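Local coordinates for esterase TesA (Pseudomonas aeruginosa, PDB 4JGG), which hydrolyses carboxylic esters, preferring Tween detergents and short-chain p-nitrophenyl esters, and has weak thioesterase activity towards palmitoyl-coenzyme A, at residues T23-G28 with E84-V89; V44-K49 with A185-L190; V90-G95 with L128-P133. One frame throughout, in Å; residues are numbered along the deposited sequence.

Overall arrangement
Interactions 1 and 3 follow one strand, 88-92, from start to end: 84-89 pairs with 23-28 and 90-95 with 128-133, with centres about 17 Å apart. The pairing carries over between them, since Leu25 O lies 2.8 Å from Val90 N, a probable hydrogen bond. Interaction 2 is a helix pair on one side of the sheet, its centre about 16 Å from that of each of the others; it meets interaction 1 where Val26 CG2 lies 3.9 Å from Val44 CG2. In interaction 3 the Glu92 side chain is about 6 Å from that of Ser30, the probable nucleophile; in interaction 2 that of Gln186 is about 8 Å from that of His180.

Interaction 1 of 3, residues T23-G28 with E84-V89; sequences TLLVVG and EKPALV
Leu24 and Leu88 lie side by side on one face of the parallel sheet, pointing the same way, with CG of Leu24 4.0 Å from CB of Leu88. On the other face Leu25 runs alongside the ring of Pro86, its CB 3.8 Å from Pro86 CB. Its CG is anti to the backbone N (chi1 174°), and the CD2 branch also approaches Pro86 CG. Further along this face CG2 of Val27 reaches CG1 of Val89, and helices 70-84 and 104-121 pack over these side chains through Leu80, Leu81, Met114 and Ala118.

The backbone sets the alignment. Leu25 N donates to Leu88 O over 2.8 Å, nearly along the C=O axis. Thr23 O is gripped twice in its carbonyl plane: by Ala87 N at 2.8 Å and, more loosely but straighter (156° at the hydrogen), by Leu88 N at 3.2 Å. Thr23 turns OG1 beside its own N (chi1 -71°), which lets OG1 donate to a water 2.8 Å away. That water in turn donates to both the carbonyl O and OE1 of Glu84, tying the end of helix 70-84 to the start of the strand. Strand 23-28 lies between 88-92 and the outermost strand 59-62; Gly28 opens the Gly-Asp-Ser sequence leading to the probable nucleophile Ser30, as in the alpha/beta/alpha fold of the GDSL (SGNH) hydrolases.

Interaction 2 of 3, residues V44-K49 with A185-L190; sequences VALLQK and AQPRLL
The flat peptide joining Gln186 to Pro187 takes a methyl group over one of its faces: Leu46 CD1 stands above the plane, 3.8 Å from both Gln186 C and Pro187 N. The same methyl leans on what flanks the peptide, Gln186 CB on one side and, 4.1 Å away, Pro187 CD on the other. Leu46 gets there with CG anti to its carbonyl carbon (chi1 -56°). The other flat group, the Gln186 carboxamide, is tied down by hydrogen bonds: OE1 accepts from Trp43 N and NE2 donates to Ala182 O, so this buried amide is used at both ends and links the starts of the two helices.

One turn on, Leu190 points its fork at the opposite helix, CG anti to its own N (chi1 173°). CD2 presses against Leu46, 3.6 Å from CB and 3.7 Å from the carbonyl O; CD1 meets Leu47, 3.7 Å from CA. The Leu47 and Leu190 side chains cross at about a right angle. No hydrogen bond joins the two segments; their short axes come no closer than 9.2 Å and cross at -61°.

Leu47 also reaches Trp194 and Leu197, further along helix 186-197, while its CD2 touches Leu24 of strand 23-28. Val44 rests on Val60 and Asn62, so helix 43-53 lies on strands 59-62 and 23-28, with helix 186-197 packed beside it.

Interaction 3 of 3, residues V90-G95 with L128-P133; sequences VIELGG and LGIQLP
Leu128 crosses Val90 obliquely, CG and CD1 both packing against Val90 CG1, with CD1 3.8 Å from that methyl. The same CD1 lies 4.0 Å from Glu92 CB, so the leucine spans two side chains that are alternate residues of one strand. Its own backbone supplies the fixed point: Leu128 N donates to Ile91 O over 2.8 Å, almost straight at 174°. Beyond it the chains part, and a water takes over the pairing, accepting from Leu93 N and hydrogen-bonded to Ile91 O and, at 2.5 Å, to Leu128 O.

This is the C-terminal end of a parallel sheet, where SGNH hydrolases place their catalytic residues. Gly94, the N-cap of helix 95-99, and Gly95 begin a Gly-Gly-Asn-Asp sequence, the family block whose Asn probably contributes to the oxyanion hole.

Glu92 holds CG anti to N (chi1 -176°) and bends at chi2. This brings OE2 within 3.5 Å of Ile130 CD1, while OE1 is held by Ser32 OG and, weakly, by Asp29 N, both close in sequence to Ser30. Ile31 touches both Glu92 and Ile130, from helix 30-33.

Interaction 1 of 3, residues T23-G28 with E84-V89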
ATOM      1  N   THR A  23      -0.379   8.265  15.095  1.00 12.13           N
ATOM      2  CA  THR A  23       0.536   7.485  14.273  1.00 13.83           C
ATOM      3  C   THR A  23      -0.109   7.040  12.974  1.00 12.12           C
ATOM      4  O   THR A  23      -1.283   6.635  12.946  1.00  9.37           O
ATOM      5  CB  THR A  23       1.089   6.244  15.021  1.00 12.29           C
ATOM      6  OG1 THR A  23       2.004   6.673  16.026  1.00 14.78           O
ATOM      7  CG2 THR A  23       1.837   5.333  14.075  1.00  9.25           C
ATOM      8  N   LEU A  24       0.685   7.127  11.912  1.00 11.47           N
ATOM      9  CA  LEU A  24       0.318   6.666  10.577  1.00 11.64           C
ATOM     10  C   LEU A  24       1.113   5.391  10.275  1.00 11.09           C
ATOM     11  O   LEU A  24       2.321   5.420  10.014  1.00 10.70           O
ATOM     12  CB  LEU A  24       0.628   7.751   9.548  1.00 10.93           C
ATOM     13  CG  LEU A  24       0.042   7.676   8.134  1.00 11.72           C
ATOM     14  CD1 LEU A  24       0.134   9.060   7.500  1.00 11.95           C
ATOM     15  CD2 LEU A  24       0.750   6.647   7.287  1.00 12.53           C
ATOM     16  N   LEU A  25       0.429   4.262  10.334  1.00  7.24           N
ATOM     17  CA  LEU A  25       1.098   2.983  10.163  1.00  7.47           C
ATOM     18  C   LEU A  25       0.999   2.565   8.704  1.00  6.60           C
ATOM     19  O   LEU A  25      -0.105   2.475   8.179  1.00  5.75           O
ATOM     20  CB  LEU A  25       0.427   1.935  11.028  1.00  8.16           C
ATOM     21  CG  LEU A  25       0.913   0.491  10.850  1.00  7.72           C
ATOM     22  CD1 LEU A  25       2.322   0.305  11.388  1.00  8.88           C
ATOM     23  CD2 LEU A  25      -0.052  -0.440  11.536  1.00  8.44           C
ATOM     24  N   VAL A  26       2.147   2.352   8.061  1.00  7.84           N
ATOM     25  CA  VAL A  26       2.190   1.773   6.716  1.00  7.65           C
ATOM     26  C   VAL A  26       2.519   0.293   6.782  1.00  9.07           C
ATOM     27  O   VAL A  26       3.591  -0.097   7.261  1.00 10.39           O
ATOM     28  CB  VAL A  26       3.247   2.430   5.802  1.00  8.06           C
ATOM     29  CG1 VAL A  26       3.209   1.784   4.396  1.00  8.16           C
ATOM     30  CG2 VAL A  26       3.017   3.953   5.684  1.00  9.12           C
ATOM     31  N   VAL A  27       1.606  -0.527   6.280  1.00  9.42           N
ATOM     32  CA  VAL A  27       1.809  -1.972   6.240  1.00  7.95           C
ATOM     33  C   VAL A  27       1.891  -2.441   4.785  1.00  8.40           C
ATOM     34  O   VAL A  27       0.862  -2.683   4.144  1.00  8.40           O
ATOM     35  CB  VAL A  27       0.668  -2.699   6.979  1.00  9.13           C
ATOM     36  CG1 VAL A  27       0.968  -4.201   7.086  1.00  9.62           C
ATOM     37  CG2 VAL A  27       0.461  -2.080   8.362  1.00  7.89           C
ATOM     38  N   GLY A  28       3.112  -2.554   4.266  1.00  5.94           N
ATOM     39  CA  GLY A  28       3.307  -2.866   2.861  1.00  7.94           C
ATOM     40  C   GLY A  28       4.302  -3.980   2.581  1.00  8.49           C
ATOM     41  O   GLY A  28       4.714  -4.714   3.480  1.00  7.94           O
ATOM     42  N   GLU A  84       1.343   0.113  18.264  1.00 13.75           N
ATOM     43  CA  GLU A  84       1.352   1.505  17.786  1.00 10.58           C
ATOM     44  C   GLU A  84       0.041   2.275  17.978  1.00 11.60           C
ATOM     45  O   GLU A  84       0.041   3.512  17.992  1.00 14.37           O
ATOM     46  CB  GLU A  84       1.738   1.558  16.309  1.00  9.95           C
ATOM     47  CG  GLU A  84       2.982   0.780  15.937  1.00 12.42           C
ATOM     48  CD  GLU A  84       4.239   1.375  16.513  1.00 14.77           C
ATOM     49  OE1 GLU A  84       4.240   2.585  16.831  1.00 16.89           O
ATOM     50  OE2 GLU A  84       5.233   0.632  16.646  1.00 17.67           O
ATOM     51  N   LYS A  85      -1.068   1.553  18.100  1.00 12.58           N
ATOM     52  CA  LYS A  85      -2.390   2.160  18.213  1.00 11.89           C
ATOM     53  C   LYS A  85      -2.572   3.285  17.195  1.00 14.48           C
ATOM     54  O   LYS A  85      -2.804   4.439  17.557  1.00 11.03           O
ATOM     55  CB  LYS A  85      -2.638   2.651  19.648  1.00 16.54           C
ATOM     56  CG  LYS A  85      -3.022   1.532  20.634  1.00 18.98           C
ATOM     57  CD  LYS A  85      -4.412   0.967  20.299  1.00 21.46           C
ATOM     58  CE  LYS A  85      -4.935   0.032  21.385  1.00 27.17           C
ATOM     59  NZ  LYS A  85      -4.069  -1.168  21.600  1.00 25.87           N
ATOM     60  N   PRO A  86      -2.473   2.939  15.901  1.00 12.53           N
ATOM     61  CA  PRO A  86      -2.427   3.970  14.864  1.00 11.29           C
ATOM     62  C   PRO A  86      -3.770   4.667  14.657  1.00 12.82           C
ATOM     63  O   PRO A  86      -4.843   4.078  14.880  1.00 12.81           O
ATOM     64  CB  PRO A  86      -2.015   3.188  13.610  1.00 11.19           C
ATOM     65  CG  PRO A  86      -2.477   1.788  13.871  1.00 11.18           C
ATOM     66  CD  PRO A  86      -2.346   1.580  15.352  1.00 11.76           C
ATOM     67  N   ALA A  87      -3.695   5.922  14.231  1.00 11.16           N
ATOM     68  CA  ALA A  87      -4.875   6.687  13.854  1.00 13.64           C
ATOM     69  C   ALA A  87      -5.193   6.455  12.377  1.00 13.60           C
ATOM     70  O   ALA A  87      -6.331   6.608  11.939  1.00 13.33           O
ATOM     71  CB  ALA A  87      -4.648   8.171  14.127  1.00 12.66           C
ATOM     72  N   LEU A  88      -4.171   6.070  11.622  1.00 13.72           N
ATOM     73  CA  LEU A  88      -4.299   5.809  10.195  1.00 11.34           C
ATOM     74  C   LEU A  88      -3.518   4.559   9.846  1.00 10.39           C
ATOM     75  O   LEU A  88      -2.350   4.417  10.220  1.00  7.80           O
ATOM     76  CB  LEU A  88      -3.708   6.972   9.399  1.00 11.49           C
ATOM     77  CG  LEU A  88      -4.569   7.687   8.375  1.00 16.86           C
ATOM     78  CD1 LEU A  88      -4.066   9.110   8.175  1.00 22.41           C
ATOM     79  CD2 LEU A  88      -4.580   6.918   7.068  1.00 18.16           C
ATOM     80  N   VAL A  89      -4.139   3.655   9.100  1.00  9.80           N
ATOM     81  CA  VAL A  89      -3.396   2.507   8.604  1.00  9.48           C
ATOM     82  C   VAL A  89      -3.453   2.489   7.086  1.00  7.38           C
ATOM     83  O   VAL A  89      -4.539   2.417   6.518  1.00 11.75           O
ATOM     84  CB  VAL A  89      -3.961   1.176   9.146  1.00 11.49           C
ATOM     85  CG1 VAL A  89      -3.203   0.000   8.522  1.00  8.30           C
ATOM     86  CG2 VAL A  89      -3.873   1.144  10.668  1.00 11.74           C
TER
HETATM   87  O   HOH W   1       2.623   4.547  17.753  1.00 13.68           O
HETATM   88  O   HOH W   2      -2.064   7.241  16.581  1.00 18.47           O

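Interaction 2 of 3, residues V44-K49 with A185-L190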
ATOM      1  N   VAL A  44       7.627   6.485   1.509  1.00 11.52           N
ATOM      2  CA  VAL A  44       7.136   6.670   2.880  1.00 11.55           C
ATOM      3  C   VAL A  44       7.960   7.726   3.617  1.00  9.98           C
ATOM      4  O   VAL A  44       7.419   8.568   4.328  1.00 12.91           O
ATOM      5  CB  VAL A  44       7.144   5.352   3.683  1.00 10.72           C
ATOM      6  CG1 VAL A  44       6.975   5.643   5.150  1.00 10.58           C
ATOM      7  CG2 VAL A  44       6.041   4.413   3.198  1.00 10.36           C
ATOM      8  N   ALA A  45       9.271   7.673   3.419  1.00 12.64           N
ATOM      9  CA  ALA A  45      10.192   8.690   3.910  1.00 13.62           C
ATOM     10  C   ALA A  45       9.819  10.065   3.393  1.00 15.39           C
ATOM     11  O   ALA A  45       9.927  11.059   4.111  1.00 12.77           O
ATOM     12  CB  ALA A  45      11.610   8.350   3.490  1.00 13.71           C
ATOM     13  N   LEU A  46       9.396  10.133   2.131  1.00 11.97           N
ATOM     14  CA  LEU A  46       8.998  11.403   1.551  1.00 11.83           C
ATOM     15  C   LEU A  46       7.664  11.858   2.136  1.00 13.47           C
ATOM     16  O   LEU A  46       7.389  13.064   2.225  1.00 15.01           O
ATOM     17  CB  LEU A  46       8.871  11.287   0.026  1.00 12.03           C
ATOM     18  CG  LEU A  46      10.079  10.803  -0.776  1.00 11.37           C
ATOM     19  CD1 LEU A  46       9.746  10.866  -2.266  1.00 12.95           C
ATOM     20  CD2 LEU A  46      11.308  11.613  -0.468  1.00 17.16           C
ATOM     21  N   LEU A  47       6.821  10.889   2.490  1.00 11.31           N
ATOM     22  CA  LEU A  47       5.548  11.178   3.129  1.00 11.29           C
ATOM     23  C   LEU A  47       5.812  11.889   4.451  1.00 13.54           C
ATOM     24  O   LEU A  47       5.202  12.921   4.753  1.00 12.28           O
ATOM     25  CB  LEU A  47       4.757   9.885   3.372  1.00 10.88           C
ATOM     26  CG  LEU A  47       3.477  10.024   4.209  1.00 13.33           C
ATOM     27  CD1 LEU A  47       2.544  11.064   3.608  1.00 12.60           C
ATOM     28  CD2 LEU A  47       2.741   8.688   4.393  1.00  9.52           C
ATOM     29  N   GLN A  48       6.740  11.344   5.233  1.00 12.75           N
ATOM     30  CA  GLN A  48       7.016  11.902   6.556  1.00 14.75           C
ATOM     31  C   GLN A  48       7.547  13.324   6.431  1.00 16.55           C
ATOM     32  O   GLN A  48       7.209  14.190   7.224  1.00 15.73           O
ATOM     33  CB  GLN A  48       7.999  11.030   7.343  1.00 16.19           C
ATOM     34  CG  GLN A  48       8.355  11.595   8.717  1.00 16.67           C
ATOM     35  CD  GLN A  48       7.170  11.631   9.681  1.00 20.30           C
ATOM     36  OE1 GLN A  48       7.064  10.793  10.587  1.00 19.57           O
ATOM     37  NE2 GLN A  48       6.281  12.610   9.498  1.00 17.14           N
ATOM     38  N   LYS A  49       8.375  13.557   5.424  1.00 16.55           N
ATOM     39  CA  LYS A  49       8.948  14.870   5.224  1.00 15.38           C
ATOM     40  C   LYS A  49       7.899  15.883   4.752  1.00 18.74           C
ATOM     41  O   LYS A  49       7.971  17.065   5.088  1.00 19.66           O
ATOM     42  CB  LYS A  49      10.107  14.796   4.238  1.00 16.14           C
ATOM     43  CG  LYS A  49      10.471  16.126   3.630  1.00 18.41           C
ATOM     44  CD  LYS A  49      11.930  16.159   3.219  1.00 20.95           C
ATOM     45  CE  LYS A  49      12.299  17.510   2.627  1.00 29.48           C
ATOM     46  NZ  LYS A  49      12.245  18.602   3.646  1.00 27.93           N
ATOM     47  N   ALA A 185      10.861   7.046  -9.296  1.00 12.30           N
ATOM     48  CA  ALA A 185       9.416   6.892  -9.171  1.00 15.04           C
ATOM     49  C   ALA A 185       8.880   7.332  -7.814  1.00 12.60           C
ATOM     50  O   ALA A 185       7.671   7.522  -7.651  1.00 11.45           O
ATOM     51  CB  ALA A 185       9.023   5.445  -9.427  1.00 11.73           C
ATOM     52  N   GLN A 186       9.768   7.477  -6.838  1.00 15.79           N
ATOM     53  CA  GLN A 186       9.329   7.668  -5.448  1.00 14.65           C
ATOM     54  C   GLN A 186       8.462   8.912  -5.234  1.00 13.86           C
ATOM     55  O   GLN A 186       7.435   8.846  -4.542  1.00 11.09           O
ATOM     56  CB  GLN A 186      10.515   7.621  -4.470  1.00 12.38           C
ATOM     57  CG  GLN A 186      11.355   6.338  -4.535  1.00 15.37           C
ATOM     58  CD  GLN A 186      10.534   5.074  -4.332  1.00 13.71           C
ATOM     59  OE1 GLN A 186       9.874   4.903  -3.311  1.00 13.06           O
ATOM     60  NE2 GLN A 186      10.573   4.184  -5.312  1.00 16.08           N
ATOM     61  N   PRO A 187       8.865  10.054  -5.829  1.00 16.23           N
ATOM     62  CA  PRO A 187       7.987  11.227  -5.799  1.00 11.89           C
ATOM     63  C   PRO A 187       6.595  10.928  -6.329  1.00 12.26           C
ATOM     64  O   PRO A 187       5.620  11.311  -5.687  1.00 10.30           O
ATOM     65  CB  PRO A 187       8.716  12.216  -6.708  1.00 11.66           C
ATOM     66  CG  PRO A 187      10.138  11.914  -6.492  1.00 13.71           C
ATOM     67  CD  PRO A 187      10.209  10.403  -6.330  1.00 15.85           C
ATOM     68  N   ARG A 188       6.507  10.232  -7.467  1.00 12.97           N
ATOM     69  CA  ARG A 188       5.216   9.936  -8.081  1.00 14.19           C
ATOM     70  C   ARG A 188       4.356   9.023  -7.210  1.00 12.07           C
ATOM     71  O   ARG A 188       3.160   9.254  -7.060  1.00 12.22           O
ATOM     72  CB  ARG A 188       5.382   9.307  -9.467  1.00 12.19           C
ATOM     73  CG  ARG A 188       4.045   9.034 -10.147  1.00 13.59           C
ATOM     74  CD  ARG A 188       3.375  10.339 -10.547  1.00 14.56           C
ATOM     75  NE  ARG A 188       1.948  10.207 -10.834  1.00 14.07           N
ATOM     76  CZ  ARG A 188       1.436  10.117 -12.058  1.00 13.54           C
ATOM     77  NH1 ARG A 188       2.231  10.118 -13.113  1.00  9.33           N
ATOM     78  NH2 ARG A 188       0.127  10.009 -12.221  1.00 14.24           N
ATOM     79  N   LEU A 189       4.957   7.971  -6.661  1.00 14.08           N
ATOM     80  CA  LEU A 189       4.266   7.172  -5.642  1.00 13.16           C
ATOM     81  C   LEU A 189       3.641   8.080  -4.579  1.00 11.19           C
ATOM     82  O   LEU A 189       2.461   7.944  -4.265  1.00 12.07           O
ATOM     83  CB  LEU A 189       5.210   6.134  -5.016  1.00  9.85           C
ATOM     84  CG  LEU A 189       5.683   5.063  -6.007  1.00 14.10           C
ATOM     85  CD1 LEU A 189       6.650   4.047  -5.359  1.00 11.00           C
ATOM     86  CD2 LEU A 189       4.476   4.344  -6.615  1.00  9.87           C
ATOM     87  N   LEU A 190       4.417   9.015  -4.027  1.00 15.09           N
ATOM     88  CA  LEU A 190       3.881   9.928  -3.009  1.00 11.46           C
ATOM     89  C   LEU A 190       2.761  10.801  -3.554  1.00 12.73           C
ATOM     90  O   LEU A 190       1.739  10.993  -2.889  1.00 12.27           O
ATOM     91  CB  LEU A 190       4.983  10.800  -2.386  1.00 12.21           C
ATOM     92  CG  LEU A 190       4.542  11.921  -1.433  1.00 14.63           C
ATOM     93  CD1 LEU A 190       3.852  11.396  -0.179  1.00 14.37           C
ATOM     94  CD2 LEU A 190       5.751  12.769  -1.065  1.00 12.10           C
TER

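Interaction 3 of 3, residues V90-G95 with L128-P133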
ATOM      1  N   VAL A  90      -2.290   2.584   6.443  1.00  6.18           N
ATOM      2  CA  VAL A  90      -2.188   2.488   4.988  1.00  9.06           C
ATOM      3  C   VAL A  90      -1.814   1.054   4.653  1.00  9.73           C
ATOM      4  O   VAL A  90      -0.765   0.555   5.074  1.00  8.78           O
ATOM      5  CB  VAL A  90      -1.136   3.463   4.418  1.00  8.80           C
ATOM      6  CG1 VAL A  90      -1.041   3.344   2.910  1.00  9.02           C
ATOM      7  CG2 VAL A  90      -1.479   4.893   4.810  1.00  7.77           C
ATOM      8  N   ILE A  91      -2.684   0.368   3.922  1.00  6.78           N
ATOM      9  CA  ILE A  91      -2.383  -1.019   3.553  1.00  8.37           C
ATOM     10  C   ILE A  91      -1.982  -1.123   2.092  1.00  9.04           C
ATOM     11  O   ILE A  91      -2.740  -0.740   1.204  1.00  9.31           O
ATOM     12  CB  ILE A  91      -3.581  -1.954   3.823  1.00  9.00           C
ATOM     13  CG1 ILE A  91      -3.871  -2.044   5.325  1.00 10.14           C
ATOM     14  CG2 ILE A  91      -3.327  -3.335   3.236  1.00  7.50           C
ATOM     15  CD1 ILE A  91      -5.211  -2.695   5.636  1.00  9.46           C
ATOM     16  N   GLU A  92      -0.790  -1.662   1.852  1.00 11.13           N
ATOM     17  CA  GLU A  92      -0.271  -1.864   0.508  1.00  9.99           C
ATOM     18  C   GLU A  92       0.182  -3.316   0.319  1.00  9.93           C
ATOM     19  O   GLU A  92       1.371  -3.608   0.206  1.00  9.97           O
ATOM     20  CB  GLU A  92       0.888  -0.904   0.216  1.00 12.96           C
ATOM     21  CG  GLU A  92       1.412  -1.005  -1.224  1.00  9.11           C
ATOM     22  CD  GLU A  92       2.715  -1.783  -1.347  1.00 10.66           C
ATOM     23  OE1 GLU A  92       3.655  -1.500  -0.575  1.00 11.04           O
ATOM     24  OE2 GLU A  92       2.809  -2.675  -2.229  1.00 10.97           O
ATOM     25  N   LEU A  93      -0.782  -4.222   0.276  1.00  7.34           N
ATOM     26  CA  LEU A  93      -0.477  -5.637   0.178  1.00 11.87           C
ATOM     27  C   LEU A  93      -1.296  -6.293  -0.929  1.00 11.58           C
ATOM     28  O   LEU A  93      -2.279  -5.719  -1.407  1.00 12.35           O
ATOM     29  CB  LEU A  93      -0.735  -6.310   1.524  1.00 11.18           C
ATOM     30  CG  LEU A  93       0.302  -6.031   2.615  1.00  7.88           C
ATOM     31  CD1 LEU A  93       0.011  -6.905   3.813  1.00 10.03           C
ATOM     32  CD2 LEU A  93       1.711  -6.316   2.096  1.00  8.64           C
ATOM     33  N   GLY A  94      -0.890  -7.489  -1.344  1.00 10.10           N
ATOM     34  CA  GLY A  94      -1.613  -8.214  -2.383  1.00 11.33           C
ATOM     35  C   GLY A  94      -0.917  -8.207  -3.726  1.00 12.43           C
ATOM     36  O   GLY A  94      -1.285  -8.954  -4.633  1.00 11.73           O
ATOM     37  N   GLY A  95       0.091  -7.354  -3.867  1.00 10.09           N
ATOM     38  CA  GLY A  95       0.902  -7.361  -5.067  1.00 10.90           C
ATOM     39  C   GLY A  95       1.563  -8.706  -5.226  1.00 12.82           C
ATOM     40  O   GLY A  95       1.696  -9.229  -6.334  1.00 10.52           O
ATOM     41  N   LEU A 128      -4.054   0.813  -0.753  1.00 11.02           N
ATOM     42  CA  LEU A 128      -3.341   1.096  -1.989  1.00 12.67           C
ATOM     43  C   LEU A 128      -3.513  -0.102  -2.917  1.00 14.60           C
ATOM     44  O   LEU A 128      -3.142  -1.241  -2.569  1.00  9.95           O
ATOM     45  CB  LEU A 128      -1.858   1.388  -1.735  1.00 11.95           C
ATOM     46  CG  LEU A 128      -1.593   2.559  -0.789  1.00  9.90           C
ATOM     47  CD1 LEU A 128      -0.109   2.883  -0.716  1.00  8.99           C
ATOM     48  CD2 LEU A 128      -2.397   3.777  -1.194  1.00 12.34           C
ATOM     49  N   GLY A 129      -4.099   0.155  -4.082  1.00 14.01           N
ATOM     50  CA  GLY A 129      -4.358  -0.896  -5.051  1.00 15.71           C
ATOM     51  C   GLY A 129      -3.260  -0.923  -6.087  1.00 16.08           C
ATOM     52  O   GLY A 129      -2.720   0.119  -6.449  1.00 14.98           O
ATOM     53  N   ILE A 130      -2.929  -2.110  -6.577  1.00 15.97           N
ATOM     54  CA  ILE A 130      -1.846  -2.239  -7.540  1.00 16.81           C
ATOM     55  C   ILE A 130      -2.289  -3.027  -8.775  1.00 18.09           C
ATOM     56  O   ILE A 130      -3.058  -3.975  -8.668  1.00 16.95           O
ATOM     57  CB  ILE A 130      -0.611  -2.893  -6.883  1.00 23.48           C
ATOM     58  CG1 ILE A 130      -0.031  -1.948  -5.818  1.00 21.20           C
ATOM     59  CG2 ILE A 130       0.433  -3.251  -7.920  1.00 23.72           C
ATOM     60  CD1 ILE A 130       1.342  -2.343  -5.341  1.00 20.37           C
ATOM     61  N   GLN A 131      -1.845  -2.586  -9.949  1.00 16.87           N
ATOM     62  CA  GLN A 131      -2.111  -3.305 -11.186  1.00 15.80           C
ATOM     63  C   GLN A 131      -0.839  -3.967 -11.692  1.00 16.98           C
ATOM     64  O   GLN A 131       0.197  -3.320 -11.865  1.00 15.60           O
ATOM     65  CB  GLN A 131      -2.690  -2.384 -12.258  1.00 15.52           C
ATOM     66  CG  GLN A 131      -4.132  -2.026 -12.004  1.00 20.23           C
ATOM     67  CD  GLN A 131      -4.268  -1.010 -10.894  1.00 21.35           C
ATOM     68  OE1 GLN A 131      -3.444  -0.101 -10.781  1.00 23.67           O
ATOM     69  NE2 GLN A 131      -5.297  -1.158 -10.061  1.00 17.80           N
ATOM     70  N   LEU A 132      -0.919  -5.274 -11.900  1.00 17.92           N
ATOM     71  CA  LEU A 132       0.204  -6.027 -12.420  1.00 18.47           C
ATOM     72  C   LEU A 132       0.555  -5.504 -13.816  1.00 22.23           C
ATOM     73  O   LEU A 132      -0.242  -4.797 -14.429  1.00 13.34           O
ATOM     74  CB  LEU A 132      -0.140  -7.522 -12.443  1.00 19.22           C
ATOM     75  CG  LEU A 132      -0.085  -8.185 -11.062  1.00 18.35           C
ATOM     76  CD1 LEU A 132      -0.574  -9.632 -11.113  1.00 21.12           C
ATOM     77  CD2 LEU A 132       1.332  -8.115 -10.534  1.00 17.47           C
ATOM     78  N   PRO A 133       1.763  -5.831 -14.307  1.00 24.40           N
ATOM     79  CA  PRO A 133       2.203  -5.321 -15.611  1.00 22.90           C
ATOM     80  C   PRO A 133       1.316  -5.846 -16.743  1.00 22.99           C
ATOM     81  O   PRO A 133       0.753  -6.935 -16.630  1.00 19.26           O
ATOM     82  CB  PRO A 133       3.634  -5.869 -15.746  1.00 24.02           C
ATOM     83  CG  PRO A 133       4.060  -6.218 -14.343  1.00 22.60           C
ATOM     84  CD  PRO A 133       2.799  -6.648 -13.649  1.00 20.74           C
TER
HETATM   85  O   HOH W   3      -3.244  -2.764  -0.541  1.00 16.74           O